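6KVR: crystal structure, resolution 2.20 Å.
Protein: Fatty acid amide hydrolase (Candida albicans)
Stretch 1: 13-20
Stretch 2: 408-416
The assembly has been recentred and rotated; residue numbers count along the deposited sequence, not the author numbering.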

# COMPACT_ATOMS: atom_id res chain seq x y z
N PRO A 13 2.11 -19.14 27.08
CA PRO A 13 2.38 -19.49 28.48
C PRO A 13 3.14 -18.41 29.24
O PRO A 13 3.09 -18.40 30.47
CB PRO A 13 3.19 -20.79 28.37
CG PRO A 13 3.80 -20.78 27.00
CD PRO A 13 2.82 -20.02 26.13
N LEU A 14 3.83 -17.50 28.54
CA LEU A 14 4.47 -16.35 29.18
C LEU A 14 5.59 -16.77 30.14
O LEU A 14 5.80 -16.15 31.18
CB LEU A 14 3.44 -15.48 29.91
CG LEU A 14 2.23 -14.93 29.15
CD1 LEU A 14 1.28 -14.29 30.14
CD2 LEU A 14 2.64 -13.91 28.08
N ASP A 15 6.33 -17.83 29.79
CA ASP A 15 7.34 -18.37 30.69
C ASP A 15 8.77 -18.08 30.26
O ASP A 15 9.70 -18.50 30.95
CB ASP A 15 7.14 -19.89 30.86
CG ASP A 15 7.14 -20.63 29.53
OD1 ASP A 15 7.34 -20.01 28.47
OD2 ASP A 15 6.94 -21.87 29.56
N LYS A 16 8.98 -17.38 29.15
CA LYS A 16 10.31 -17.04 28.68
C LYS A 16 10.44 -15.53 28.52
O LYS A 16 11.12 -15.06 27.60
CB LYS A 16 10.64 -17.75 27.37
CG LYS A 16 10.72 -19.28 27.46
CD LYS A 16 11.27 -19.94 26.17
CE LYS A 16 10.40 -19.65 24.94
NZ LYS A 16 10.53 -20.67 23.84
N TYR A 17 9.80 -14.76 29.40
CA TYR A 17 9.81 -13.30 29.33
C TYR A 17 10.48 -12.68 30.55
O TYR A 17 11.38 -11.85 30.40
CB TYR A 17 8.38 -12.74 29.23
CG TYR A 17 7.64 -13.00 27.95
CD1 TYR A 17 7.07 -14.24 27.70
CD2 TYR A 17 7.45 -11.99 27.02
CE1 TYR A 17 6.37 -14.48 26.55
CE2 TYR A 17 6.75 -12.22 25.84
CZ TYR A 17 6.21 -13.47 25.61
OH TYR A 17 5.50 -13.73 24.46
N GLU A 18 10.01 -13.01 31.76
CA GLU A 18 10.34 -12.31 33.00
C GLU A 18 11.43 -13.03 33.78
O GLU A 18 11.52 -14.26 33.77
CB GLU A 18 9.13 -12.20 33.91
CG GLU A 18 8.08 -11.23 33.51
CD GLU A 18 6.80 -11.47 34.30
OE1 GLU A 18 6.30 -12.62 34.27
OE2 GLU A 18 6.29 -10.53 34.94
N ASP A 19 12.20 -12.24 34.53
CA ASP A 19 13.19 -12.76 35.46
C ASP A 19 13.62 -11.67 36.43
O ASP A 19 14.46 -10.83 36.09
CB ASP A 19 14.42 -13.31 34.73
CG ASP A 19 15.33 -14.10 35.64
OD1 ASP A 19 15.95 -13.48 36.53
OD2 ASP A 19 15.42 -15.33 35.46
N SER A 20 13.05 -11.69 37.64
CA SER A 20 13.18 -10.54 38.54
C SER A 20 14.62 -10.33 39.01
O SER A 20 15.00 -9.19 39.31
CB SER A 20 12.25 -10.70 39.74
OG SER A 20 12.19 -9.48 40.46
N LEU A 408 11.06 -7.86 25.11
CA LEU A 408 10.74 -7.91 26.53
C LEU A 408 11.76 -8.75 27.30
O LEU A 408 12.20 -8.35 28.39
CB LEU A 408 9.33 -8.46 26.74
CG LEU A 408 8.14 -7.52 26.46
CD1 LEU A 408 6.81 -8.28 26.40
CD2 LEU A 408 8.05 -6.35 27.46
N SER A 409 12.14 -9.92 26.77
CA SER A 409 13.10 -10.79 27.45
C SER A 409 14.52 -10.22 27.44
O SER A 409 15.34 -10.64 28.27
CB SER A 409 13.10 -12.19 26.81
OG SER A 409 13.63 -12.15 25.49
N GLY A 410 14.83 -9.28 26.54
CA GLY A 410 16.14 -8.64 26.57
C GLY A 410 16.45 -7.92 27.87
O GLY A 410 17.63 -7.71 28.18
N SER A 411 15.43 -7.51 28.62
CA SER A 411 15.63 -6.93 29.93
C SER A 411 15.02 -7.76 31.05
O SER A 411 15.25 -7.45 32.22
CB SER A 411 15.05 -5.51 29.98
OG SER A 411 13.64 -5.59 30.18
N ASN A 412 14.21 -8.77 30.72
CA ASN A 412 13.51 -9.58 31.70
C ASN A 412 12.60 -8.75 32.61
O ASN A 412 12.29 -9.17 33.73
CB ASN A 412 14.51 -10.40 32.51
CG ASN A 412 15.05 -11.57 31.72
OD1 ASN A 412 16.23 -11.62 31.39
ND2 ASN A 412 14.17 -12.48 31.36
N GLU A 413 12.16 -7.58 32.13
CA GLU A 413 11.30 -6.69 32.91
C GLU A 413 9.97 -7.36 33.23
O GLU A 413 9.49 -8.20 32.46
CB GLU A 413 11.05 -5.38 32.15
CG GLU A 413 10.36 -5.54 30.77
CD GLU A 413 9.88 -4.19 30.17
OE1 GLU A 413 9.02 -3.52 30.80
OE2 GLU A 413 10.36 -3.80 29.08
N PRO A 414 9.34 -7.02 34.37
CA PRO A 414 8.09 -7.69 34.75
C PRO A 414 6.95 -7.34 33.79
O PRO A 414 6.80 -6.19 33.37
CB PRO A 414 7.82 -7.18 36.17
CG PRO A 414 8.62 -5.92 36.31
CD PRO A 414 9.81 -6.08 35.41
N LEU A 415 6.15 -8.35 33.47
CA LEU A 415 5.03 -8.17 32.56
C LEU A 415 3.88 -7.43 33.24
O LEU A 415 3.46 -7.78 34.35
CB LEU A 415 4.56 -9.52 32.05
CG LEU A 415 5.57 -10.22 31.14
CD1 LEU A 415 5.01 -11.53 30.63
CD2 LEU A 415 5.95 -9.32 29.97
N THR A 416 3.38 -6.40 32.58
CA THR A 416 2.18 -5.68 33.01
C THR A 416 0.93 -6.53 32.77
O THR A 416 0.91 -7.47 31.96
CB THR A 416 2.15 -4.35 32.25
OG1 THR A 416 3.03 -3.41 32.90
CG2 THR A 416 0.76 -3.80 32.07
O HOH W 1 9.67 -9.39 30.14

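The apolar centre of the contact gathers around Tyr17 and Leu415. Leu415, whose CA-to-CB bond points toward stretch 1, brings CD1 to 3.8 Å from Tyr17 CB and to 4.2 Å from Leu14 CD2, so one methyl group serves both residues. Leu408 meets the edge of the tyrosine ring, its CD1 lying 3.8 Å from Tyr17 CD2.

Outside this cluster the backbones draw close as the helix that includes Leu408 and Ser409 gives way to a turn; the CA atoms of Tyr17 and Ser409 are 4.5 Å apart, those of Glu18 and Asn412 4.4 Å. Tyr17 O is the focus here, accepting a weak hydrogen bond from Asn412 ND2 (3.0 Å) and CA-H...O contacts from Ser409 CA (3.6 Å) and Asn412 CA (3.4 Å). Water 1 lies 3.0 Å from Tyr17 O and 2.6 Å from Glu413 O, within reach of both carbonyls.

With its positive phi, Asn412 departs from helical geometry, and its carbonyl O accepts a straighter hydrogen bond from Asp19 N (3.2 Å, 162°). Farther along, the extended Glu18 side chain reaches back to stretch 2, where OE2 accepts a short hydrogen bond from Leu415 N (2.6 Å, 160°). A carboxylate thus satisfies the backbone NH of the very residue whose side chain packs against Tyr17, coupling the polar edge to the apolar centre.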